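Local coordinates for protein magnesium-protoporphyrin O-methyltransferase (Synechocystis sp., PDB 4QDJ) that transfers a methyl group from S-adenosylmethionine to magnesium-protoporphyrin IX, forming its monomethyl ester on the pathway to chlorophyll, at residues F16-F21 with S93-E99; W54-N60 with R158-L162; L64-A69 with K127-C133. All blocks are in the same frame, centred on the assembly; numbering follows the deposited sequence. Where two conformers were deposited one is given.

How the contacts relate
Contact 3 is the buried one: two neighbouring parallel strands in the middle of the sheet, joined mainly by backbone hydrogen bonds, with Val66 and Ile132 beside the polar Asp68 and Thr130 on one face, Cys67 and Val131 on the other. Contact 2 lies beside it, centres about 10 Å apart: strand 159-164 pairs with strand 130-133, and Arg159 NH2 packs on Leu64. Its segments meet through side chains alone, a salt bridge with waters at one end and apolar contacts at the other. Contact 1, about 28 Å from contact 2 between centres and across the chain's centre, is partly buried and joins an N-terminal turn to helix 94-108 through a side-chain amide, aromatic rings and sulfur, next to S-adenosylmethionine.

Contact 1. Residues F16-F21 with S93-E99; sequences FNSTGF and SEKMVGE. With SAM (S-adenosylmethionine), chain B.
Asn17 meets the first turn of helix 94-108 with its amide oxygen, which accepts two bonds: from Lys95 N at 3.2 Å, nearly straight (N-H...OD1 170°), and from Ser93 OG at 2.7 Å. These donors approach OD1 from opposite faces of the amide plane. Ser93 is the N-cap, its OG accepting from Met96 N at 3.1 Å, so Asn17 backs the capping residue. With an alanine here, Ser93 OG and Lys95 N would probably both lose their acceptor across the contact. Packing is tight round Phe21, whose ring, with CG anti to the backbone N (chi1 172°), reaches Met96 and Lys95: Met96 SD lies at its edge, 3.7 Å from CD1, as does Glu99 CB, and Lys95 CE covers one face in a CH-pi contact, 3.9 Å from the centroid. Phe16, Ser93 and Met96 belong to the S-adenosylmethionine pocket, ribose C3' lying over the centre of the Phe16 ring. The solvent side is looser: one water joins Asn17 ND2 to Glu94 N, another Ser18 O to Lys95 NZ. Glu99 also pairs with Arg25 of helix 19-27, while Val97 rests on Phe116 of strand 115-118 and Met96 on Asp91 of strand 86-91.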
loop_
_atom_site.group_PDB
_atom_site.type_symbol
_atom_site.label_atom_id
_atom_site.label_comp_id
_atom_site.label_asym_id
_atom_site.label_seq_id
_atom_site.Cartn_x
_atom_site.Cartn_y
_atom_site.Cartn_z
ATOM N N PHE A 16 10.370 -7.880 7.179
ATOM C CA PHE A 16 9.556 -8.480 6.126
ATOM C C PHE A 16 10.344 -9.440 5.234
ATOM O O PHE A 16 9.765 -10.137 4.402
ATOM C CB PHE A 16 8.852 -7.403 5.297
ATOM C CG PHE A 16 7.669 -6.794 5.990
ATOM C CD1 PHE A 16 6.456 -7.462 6.025
ATOM C CD2 PHE A 16 7.771 -5.563 6.616
ATOM C CE1 PHE A 16 5.362 -6.909 6.666
ATOM C CE2 PHE A 16 6.681 -5.005 7.259
ATOM C CZ PHE A 16 5.475 -5.679 7.283
ATOM N N ASN A 17 11.661 -9.476 5.409
ATOM C CA ASN A 17 12.486 -10.483 4.748
ATOM C C ASN A 17 12.732 -11.688 5.649
ATOM O O ASN A 17 13.308 -12.689 5.222
ATOM C CB ASN A 17 13.819 -9.891 4.287
ATOM C CG ASN A 17 13.706 -9.163 2.963
ATOM O OD1 ASN A 17 12.767 -9.387 2.198
ATOM N ND2 ASN A 17 14.670 -8.295 2.680
ATOM N N SER A 18 12.297 -11.588 6.901
ATOM C CA SER A 18 12.480 -12.675 7.855
ATOM C C SER A 18 11.147 -13.167 8.419
ATOM O O SER A 18 10.269 -13.591 7.667
ATOM C CB SER A 18 13.439 -12.263 8.977
ATOM O OG SER A 18 13.013 -11.076 9.619
ATOM N N THR A 19 10.993 -13.096 9.737
ATOM C CA THR A 19 9.796 -13.642 10.365
ATOM C C THR A 19 8.530 -12.888 9.958
ATOM O O THR A 19 7.441 -13.464 9.955
ATOM C CB THR A 19 9.922 -13.724 11.904
ATOM O OG1 THR A 19 8.877 -14.556 12.425
ATOM C CG2 THR A 19 9.841 -12.342 12.537
ATOM N N GLY A 20 8.675 -11.619 9.587
ATOM C CA GLY A 20 7.545 -10.826 9.138
ATOM C C GLY A 20 6.957 -11.368 7.851
ATOM O O GLY A 20 5.745 -11.313 7.640
ATOM N N PHE A 21 7.816 -11.894 6.983
ATOM C CA PHE A 21 7.346 -12.508 5.749
ATOM C C PHE A 21 6.438 -13.687 6.058
ATOM O O PHE A 21 5.334 -13.782 5.531
ATOM C CB PHE A 21 8.513 -12.977 4.881
ATOM C CG PHE A 21 8.084 -13.784 3.691
ATOM C CD1 PHE A 21 7.426 -13.181 2.632
ATOM C CD2 PHE A 21 8.331 -15.146 3.635
ATOM C CE1 PHE A 21 7.024 -13.920 1.537
ATOM C CE2 PHE A 21 7.932 -15.890 2.541
ATOM C CZ PHE A 21 7.279 -15.276 1.490
ATOM N N SER A 93 10.848 -5.175 0.424
ATOM C CA SER A 93 11.180 -6.552 0.778
ATOM C C SER A 93 11.161 -7.485 -0.429
ATOM O O SER A 93 10.121 -7.680 -1.056
ATOM C CB SER A 93 10.209 -7.068 1.841
ATOM O OG SER A 93 10.235 -8.482 1.912
ATOM N N GLU A 94 12.312 -8.070 -0.744
ATOM C CA GLU A 94 12.406 -9.000 -1.864
ATOM C C GLU A 94 11.554 -10.251 -1.643
ATOM O O GLU A 94 11.029 -10.823 -2.596
ATOM C CB GLU A 94 13.866 -9.374 -2.149
ATOM C CG GLU A 94 14.601 -10.007 -0.979
ATOM C CD GLU A 94 16.047 -10.322 -1.305
ATOM O OE1 GLU A 94 16.495 -9.981 -2.421
ATOM O OE2 GLU A 94 16.738 -10.911 -0.448
ATOM N N LYS A 95 11.406 -10.667 -0.387
ATOM C CA LYS A 95 10.586 -11.837 -0.083
ATOM C C LYS A 95 9.113 -11.578 -0.382
ATOM O O LYS A 95 8.441 -12.413 -0.992
ATOM C CB LYS A 95 10.771 -12.291 1.367
ATOM C CG LYS A 95 12.152 -12.854 1.666
ATOM C CD LYS A 95 12.083 -14.033 2.626
ATOM C CE LYS A 95 11.493 -15.263 1.955
ATOM N NZ LYS A 95 11.590 -16.468 2.827
ATOM N N MET A 96 8.613 -10.421 0.040
ATOM C CA MET A 96 7.227 -10.062 -0.234
ATOM C C MET A 96 6.989 -9.943 -1.739
ATOM O O MET A 96 6.001 -10.468 -2.257
ATOM C CB MET A 96 6.841 -8.765 0.488
ATOM C CG MET A 96 6.950 -8.845 2.015
ATOM S SD MET A 96 5.682 -9.870 2.799
ATOM C CE MET A 96 4.294 -8.736 2.841
ATOM N N VAL A 97 7.906 -9.265 -2.430
ATOM C CA VAL A 97 7.850 -9.111 -3.885
ATOM C C VAL A 97 7.818 -10.458 -4.601
ATOM O O VAL A 97 7.030 -10.663 -5.528
ATOM C CB VAL A 97 9.066 -8.307 -4.415
ATOM C CG1 VAL A 97 9.188 -8.439 -5.928
ATOM C CG2 VAL A 97 8.960 -6.852 -4.012
ATOM N N GLY A 98 8.678 -11.372 -4.162
ATOM C CA GLY A 98 8.757 -12.691 -4.761
ATOM C C GLY A 98 7.449 -13.445 -4.634
ATOM O O GLY A 98 7.017 -14.120 -5.567
ATOM N N GLU A 99 6.814 -13.321 -3.474
ATOM C CA GLU A 99 5.534 -13.973 -3.243
ATOM C C GLU A 99 4.440 -13.342 -4.100
ATOM O O GLU A 99 3.582 -14.044 -4.635
ATOM C CB GLU A 99 5.161 -13.918 -1.759
ATOM C CG GLU A 99 3.885 -14.666 -1.404
ATOM C CD GLU A 99 4.023 -16.172 -1.541
ATOM O OE1 GLU A 99 5.167 -16.675 -1.559
ATOM O OE2 GLU A 99 2.981 -16.855 -1.625
HETATM N N SAM B . 0.268 -2.459 0.845
HETATM C CA SAM B . 0.200 -3.905 1.036
HETATM C C SAM B . -1.219 -4.339 1.377
HETATM O O SAM B . -2.004 -3.560 1.920
HETATM O OXT SAM B . -1.611 -5.476 1.111
HETATM C CB SAM B . 1.190 -4.399 2.092
HETATM C CG SAM B . 1.057 -3.814 3.497
HETATM S SD SAM B . 2.238 -4.560 4.660
HETATM C CE SAM B . 1.484 -4.163 6.257
HETATM C "C5'" SAM B . 3.553 -3.325 4.634
HETATM C "C4'" SAM B . 4.485 -3.519 3.447
HETATM O "O4'" SAM B . 5.160 -2.305 3.200
HETATM C "C3'" SAM B . 5.549 -4.581 3.691
HETATM O "O3'" SAM B . 5.516 -5.514 2.636
HETATM C "C2'" SAM B . 6.859 -3.819 3.653
HETATM O "O2'" SAM B . 7.896 -4.570 3.060
HETATM C "C1'" SAM B . 6.485 -2.599 2.829
HETATM N N9 SAM B . 7.352 -1.438 3.069
HETATM C C8 SAM B . 7.749 -0.928 4.274
HETATM N N7 SAM B . 8.541 0.144 4.037
HETATM C C5 SAM B . 8.646 0.318 2.700
HETATM C C6 SAM B . 9.324 1.247 1.926
HETATM N N6 SAM B . 10.049 2.202 2.504
HETATM N N1 SAM B . 9.243 1.168 0.553
HETATM C C2 SAM B . 8.492 0.177 -0.046
HETATM N N3 SAM B . 7.823 -0.747 0.730
HETATM C C4 SAM B . 7.900 -0.670 2.080
HETATM O O HOH W 1 14.770 -6.688 0.304
HETATM O O HOH W 2 11.378 -15.688 5.864
#

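Contact 2. Residues W54-N60 with R158-L162; sequences WLVADGN and RRLIL
The guanidinium of Arg159 has Leu55 CD1 over one face, 3.6 Å above the plane, and Arg158 NH2 over the opposite face, both offset toward the rim. A water that accepts from Arg159 NH2 at 2.9 Å lies in plane at the edge; Asp58 OD2 is also at the edge but tilted somewhat out of the plane. Asp58 OD2 takes the salt bridge from Arg159 NH1 at 2.7 Å, somewhat bent (N-H...O 146°) and nearly along its own C-O axis. A bend at chi3 (55°) of the otherwise extended Arg159 chain turns the group into this position. OD2 also pairs with Arg211 and NH1 with Glu226, so two arginines and two acids share the charge. Arg158 is held mainly by its salt bridge to Asp129, and a second water lies between its NH2 and Asp58 OD2. The indole of Trp54 offers its edge: CZ3 is 4.3 Å from Ile161 CG2. Between the indole and the charges, Leu55 CD1 touches Ile161 CD1 at 3.7 Å. The axes of the short helix and strand segments stay 13.0 Å apart and run at 151°, a spacing bridged by side chains only. A helix laid roughly antiparallel on a strand of the central sheet belongs to the Rossmann-like fold of class I methyltransferases.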
loop_
_atom_site.group_PDB
_atom_site.type_symbol
_atom_site.label_atom_id
_atom_site.label_comp_id
_atom_site.label_asym_id
_atom_site.label_seq_id
_atom_site.Cartn_x
_atom_site.Cartn_y
_atom_site.Cartn_z
ATOM N N TRP A 54 -13.647 1.754 -5.296
ATOM C CA TRP A 54 -13.530 3.156 -5.695
ATOM C C TRP A 54 -13.080 3.254 -7.143
ATOM O O TRP A 54 -13.664 3.988 -7.944
ATOM C CB TRP A 54 -12.496 3.884 -4.835
ATOM C CG TRP A 54 -12.975 4.366 -3.506
ATOM C CD1 TRP A 54 -14.256 4.365 -3.035
ATOM C CD2 TRP A 54 -12.163 4.926 -2.469
ATOM N NE1 TRP A 54 -14.289 4.890 -1.763
ATOM C CE2 TRP A 54 -13.018 5.240 -1.393
ATOM C CE3 TRP A 54 -10.794 5.188 -2.345
ATOM C CZ2 TRP A 54 -12.547 5.807 -0.210
ATOM C CZ3 TRP A 54 -10.330 5.751 -1.171
ATOM C CH2 TRP A 54 -11.204 6.055 -0.119
ATOM N N LEU A 55 -12.027 2.511 -7.468
ATOM C CA LEU A 55 -11.395 2.603 -8.780
ATOM C C LEU A 55 -12.278 2.021 -9.878
ATOM O O LEU A 55 -12.330 2.550 -10.989
ATOM C CB LEU A 55 -10.013 1.938 -8.766
ATOM C CG LEU A 55 -8.825 2.855 -8.435
ATOM C CD1 LEU A 55 -9.035 3.607 -7.131
ATOM C CD2 LEU A 55 -7.519 2.070 -8.394
ATOM N N VAL A 56 -12.979 0.940 -9.559
ATOM C CA VAL A 56 -13.930 0.339 -10.485
ATOM C C VAL A 56 -15.093 1.293 -10.758
ATOM O O VAL A 56 -15.552 1.424 -11.897
ATOM C CB VAL A 56 -14.459 -1.006 -9.937
ATOM C CG1 VAL A 56 -15.717 -1.432 -10.667
ATOM C CG2 VAL A 56 -13.378 -2.077 -10.037
ATOM N N ALA A 57 -15.550 1.975 -9.711
ATOM C CA ALA A 57 -16.695 2.878 -9.823
ATOM C C ALA A 57 -16.440 4.053 -10.768
ATOM O O ALA A 57 -17.372 4.586 -11.368
ATOM C CB ALA A 57 -17.111 3.383 -8.445
ATOM N N ASP A 58 -15.177 4.451 -10.902
ATOM C CA ASP A 58 -14.823 5.584 -11.754
ATOM C C ASP A 58 -15.008 5.282 -13.241
ATOM O O ASP A 58 -15.199 6.194 -14.045
ATOM C CB ASP A 58 -13.388 6.044 -11.484
ATOM C CG ASP A 58 -13.206 6.600 -10.085
ATOM O OD1 ASP A 58 -14.215 6.985 -9.455
ATOM O OD2 ASP A 58 -12.050 6.659 -9.619
ATOM N N GLY A 59 -14.938 4.003 -13.601
ATOM C CA GLY A 59 -15.188 3.573 -14.966
ATOM C C GLY A 59 -13.989 3.634 -15.896
ATOM O O GLY A 59 -14.093 3.278 -17.070
ATOM N N ASN A 60 -12.847 4.075 -15.379
ATOM C CA ASN A 60 -11.660 4.270 -16.210
ATOM C C ASN A 60 -10.484 3.383 -15.815
ATOM O O ASN A 60 -9.345 3.642 -16.205
ATOM C CB ASN A 60 -11.225 5.734 -16.171
ATOM C CG ASN A 60 -10.735 6.155 -14.800
ATOM O OD1 ASN A 60 -11.062 5.528 -13.792
ATOM N ND2 ASN A 60 -9.945 7.220 -14.755
ATOM N N ARG A 158 -2.347 12.645 -11.056
ATOM C CA ARG A 158 -3.717 13.012 -10.713
ATOM C C ARG A 158 -4.158 12.621 -9.303
ATOM O O ARG A 158 -4.809 13.407 -8.615
ATOM C CB ARG A 158 -4.695 12.425 -11.735
ATOM C CG ARG A 158 -6.111 12.962 -11.604
ATOM C CD ARG A 158 -7.025 12.370 -12.662
ATOM N NE ARG A 158 -7.132 10.921 -12.527
ATOM C CZ ARG A 158 -8.041 10.306 -11.777
ATOM N NH1 ARG A 158 -8.930 11.015 -11.094
ATOM N NH2 ARG A 158 -8.062 8.983 -11.711
ATOM N N ARG A 159 -3.812 11.414 -8.870
ATOM C CA ARG A 159 -4.417 10.874 -7.659
ATOM C C ARG A 159 -3.454 10.099 -6.762
ATOM O O ARG A 159 -2.633 9.316 -7.238
ATOM C CB ARG A 159 -5.621 10.001 -8.029
ATOM C CG ARG A 159 -6.255 9.277 -6.855
ATOM C CD ARG A 159 -7.567 8.624 -7.247
ATOM N NE ARG A 159 -7.419 7.728 -8.390
ATOM C CZ ARG A 159 -8.416 7.030 -8.925
ATOM N NH1 ARG A 159 -9.639 7.122 -8.417
ATOM N NH2 ARG A 159 -8.192 6.243 -9.969
ATOM N N LEU A 160 -3.570 10.337 -5.458
ATOM C CA LEU A 160 -2.813 9.604 -4.454
ATOM C C LEU A 160 -3.781 9.040 -3.418
ATOM O O LEU A 160 -4.569 9.777 -2.830
ATOM C CB LEU A 160 -1.794 10.528 -3.782
ATOM C CG LEU A 160 -0.931 9.954 -2.654
ATOM C CD1 LEU A 160 -0.171 8.717 -3.118
ATOM C CD2 LEU A 160 0.030 11.016 -2.136
ATOM N N ILE A 161 -3.735 7.727 -3.211
ATOM C CA ILE A 161 -4.577 7.087 -2.209
ATOM C C ILE A 161 -3.698 6.519 -1.101
ATOM O O ILE A 161 -2.741 5.799 -1.375
ATOM C CB ILE A 161 -5.432 5.967 -2.828
ATOM C CG1 ILE A 161 -6.439 6.561 -3.815
ATOM C CG2 ILE A 161 -6.154 5.175 -1.746
ATOM C CD1 ILE A 161 -7.121 5.531 -4.687
ATOM N N LEU A 162 -4.019 6.863 0.144
ATOM C CA LEU A 162 -3.234 6.430 1.296
ATOM C C LEU A 162 -4.129 5.815 2.358
ATOM O O LEU A 162 -5.294 6.182 2.486
ATOM C CB LEU A 162 -2.514 7.621 1.935
ATOM C CG LEU A 162 -1.616 8.524 1.094
ATOM C CD1 LEU A 162 -1.151 9.704 1.934
ATOM C CD2 LEU A 162 -0.430 7.745 0.549
HETATM O O HOH W 3 -10.159 4.588 -11.381
HETATM O O HOH W 4 -10.571 8.141 -11.760
#

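Contact 3. Residues L64-A69 with K127-C133; sequences LLVCDA and KYDTVIC
Cys67 stands over the ring of Tyr128, and its side chain can be followed outward atom by atom. CB lies over the centre of the ring face, 3.4 Å above the plane, in a CH-pi contact, and, roughly at right angles to that direction, has Val131 CG2 at 4.1 Å. SG, set anti to the backbone N (chi1 171°), is still over the ring face, 21° off the normal through the centroid; it comes 4.1 Å from Tyr128 CE1 and also nears Val131 CG1. SG thus makes a Cys sulfur-aromatic contact with the Tyr128 ring.

The backbones pair as parallel strands whose short axes cross at -19°. Thr130 N donates to Leu65 O at 3.2 Å, Cys67 N to Thr130 O at 2.9 Å, Ile132 N to Cys67 O at 2.7 Å and Ala69 N to Ile132 O at 2.9 Å. Cys67 therefore uses both its N-H and its C=O toward strand 130-133. On the other face, Val66 CG1 packs on Ile132 CD1. At the entry to the strands, Leu64 CD1 lies 3.5 Å from Asp129 CG, and Asp129 OD1 accepts from Thr130 OG1, which itself takes a bond from Arg159 NE.

Asp68 OD2 hydrogen-bonds Ser77 OG, close to S-adenosylmethionine. These are adjacent central strands of the seven-stranded sheet (order 3-2-1-4-5-7-6) of the Rossmann-like class I methyltransferase fold, with helices on both faces. Strand 65-69 also bonds to strand 86-91, and strand 130-133 pairs on its other side with strand 159-164. Leu80 of helix 77-82 packs on Val66 and Ile132, while Leu152 of helix 142-155 meets Ala69, Val131 and Cys133.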
loop_
_atom_site.group_PDB
_atom_site.type_symbol
_atom_site.label_atom_id
_atom_site.label_comp_id
_atom_site.label_asym_id
_atom_site.label_seq_id
_atom_site.Cartn_x
_atom_site.Cartn_y
_atom_site.Cartn_z
ATOM N N LEU A 64 -5.546 1.983 -16.970
ATOM C CA LEU A 64 -5.067 3.040 -16.083
ATOM C C LEU A 64 -3.700 2.701 -15.495
ATOM O O LEU A 64 -3.481 1.589 -15.016
ATOM C CB LEU A 64 -6.071 3.279 -14.954
ATOM C CG LEU A 64 -5.874 4.549 -14.125
ATOM C CD1 LEU A 64 -6.196 5.779 -14.967
ATOM C CD2 LEU A 64 -6.730 4.511 -12.867
ATOM N N LEU A 65 -2.780 3.661 -15.527
ATOM C CA LEU A 65 -1.460 3.451 -14.942
ATOM C C LEU A 65 -1.495 3.669 -13.437
ATOM O O LEU A 65 -1.752 4.778 -12.962
ATOM C CB LEU A 65 -0.411 4.358 -15.589
ATOM C CG LEU A 65 0.375 3.735 -16.747
ATOM C CD1 LEU A 65 -0.519 3.540 -17.961
ATOM C CD2 LEU A 65 1.591 4.581 -17.093
ATOM N N VAL A 66 -1.232 2.600 -12.693
ATOM C CA VAL A 66 -1.321 2.619 -11.241
ATOM C C VAL A 66 -0.013 2.166 -10.604
ATOM O O VAL A 66 0.545 1.132 -10.976
ATOM C CB VAL A 66 -2.456 1.697 -10.744
ATOM C CG1 VAL A 66 -2.520 1.690 -9.221
ATOM C CG2 VAL A 66 -3.789 2.123 -11.341
ATOM N N CYS A 67 0.472 2.950 -9.648
ATOM C CA CYS A 67 1.620 2.565 -8.840
ATOM C C CYS A 67 1.131 2.063 -7.489
ATOM O O CYS A 67 0.408 2.769 -6.786
ATOM C CB CYS A 67 2.559 3.759 -8.645
ATOM S SG CYS A 67 3.905 3.491 -7.460
ATOM N N ASP A 68 1.512 0.836 -7.141
ATOM C CA ASP A 68 1.193 0.249 -5.841
ATOM C C ASP A 68 2.481 0.188 -5.026
ATOM O O ASP A 68 3.267 -0.752 -5.155
ATOM C CB ASP A 68 0.597 -1.151 -6.031
ATOM C CG ASP A 68 0.064 -1.757 -4.740
ATOM O OD1 ASP A 68 0.064 -1.076 -3.693
ATOM O OD2 ASP A 68 -0.374 -2.930 -4.784
ATOM N N ALA A 69 2.697 1.211 -4.200
ATOM C CA ALA A 69 3.939 1.361 -3.446
ATOM C C ALA A 69 3.864 0.667 -2.089
ATOM O O ALA A 69 3.006 0.985 -1.268
ATOM C CB ALA A 69 4.262 2.835 -3.268
ATOM N N LYS A 127 6.045 8.570 -13.787
ATOM C CA LYS A 127 4.775 9.236 -13.516
ATOM C C LYS A 127 3.598 8.287 -13.722
ATOM O O LYS A 127 3.589 7.483 -14.656
ATOM C CB LYS A 127 4.616 10.468 -14.412
ATOM C CG LYS A 127 5.671 11.547 -14.200
ATOM C CD LYS A 127 5.539 12.203 -12.834
ATOM C CE LYS A 127 6.523 13.353 -12.674
ATOM N NZ LYS A 127 7.936 12.896 -12.766
ATOM N N TYR A 128 2.605 8.395 -12.845
ATOM C CA TYR A 128 1.425 7.539 -12.883
ATOM C C TYR A 128 0.175 8.391 -12.757
ATOM O O TYR A 128 0.219 9.479 -12.187
ATOM C CB TYR A 128 1.458 6.554 -11.714
ATOM C CG TYR A 128 2.658 5.645 -11.704
ATOM C CD1 TYR A 128 3.847 6.034 -11.098
ATOM C CD2 TYR A 128 2.604 4.391 -12.297
ATOM C CE1 TYR A 128 4.948 5.200 -11.092
ATOM C CE2 TYR A 128 3.696 3.554 -12.295
ATOM C CZ TYR A 128 4.864 3.959 -11.691
ATOM O OH TYR A 128 5.951 3.117 -11.692
ATOM N N ASP A 129 -0.946 7.899 -13.274
ATOM C CA ASP A 129 -2.217 8.564 -13.023
ATOM C C ASP A 129 -2.531 8.482 -11.537
ATOM O O ASP A 129 -2.834 9.488 -10.895
ATOM C CB ASP A 129 -3.354 7.919 -13.815
ATOM C CG ASP A 129 -4.709 8.518 -13.475
ATOM O OD1 ASP A 129 -5.345 8.058 -12.501
ATOM O OD2 ASP A 129 -5.139 9.456 -14.177
ATOM N N THR A 130 -2.449 7.268 -11.001
ATOM C CA THR A 130 -2.826 7.004 -9.621
ATOM C C THR A 130 -1.703 6.298 -8.871
ATOM O O THR A 130 -1.142 5.313 -9.353
ATOM C CB THR A 130 -4.110 6.147 -9.565
ATOM O OG1 THR A 130 -5.213 6.911 -10.069
ATOM C CG2 THR A 130 -4.416 5.708 -8.142
ATOM N N VAL A 131 -1.369 6.822 -7.698
ATOM C CA VAL A 131 -0.391 6.194 -6.823
ATOM C C VAL A 131 -1.101 5.768 -5.545
ATOM O O VAL A 131 -1.876 6.537 -4.974
ATOM C CB VAL A 131 0.772 7.154 -6.497
ATOM C CG1 VAL A 131 1.758 6.501 -5.540
ATOM C CG2 VAL A 131 1.474 7.580 -7.778
ATOM N N ILE A 132 -0.858 4.536 -5.114
ATOM C CA ILE A 132 -1.534 3.991 -3.942
ATOM C C ILE A 132 -0.529 3.450 -2.934
ATOM O O ILE A 132 0.415 2.751 -3.299
ATOM C CB ILE A 132 -2.517 2.865 -4.332
ATOM C CG1 ILE A 132 -3.456 3.331 -5.449
ATOM C CG2 ILE A 132 -3.315 2.403 -3.115
ATOM C CD1 ILE A 132 -4.390 2.247 -5.946
ATOM N N CYS A 133 -0.736 3.774 -1.663
ATOM C CA CYS A 133 0.132 3.295 -0.597
ATOM C C CYS A 133 -0.719 2.907 0.607
ATOM O O CYS A 133 -1.127 3.766 1.389
ATOM C CB CYS A 133 1.141 4.381 -0.220
ATOM S SG CYS A 133 2.406 3.868 0.950
#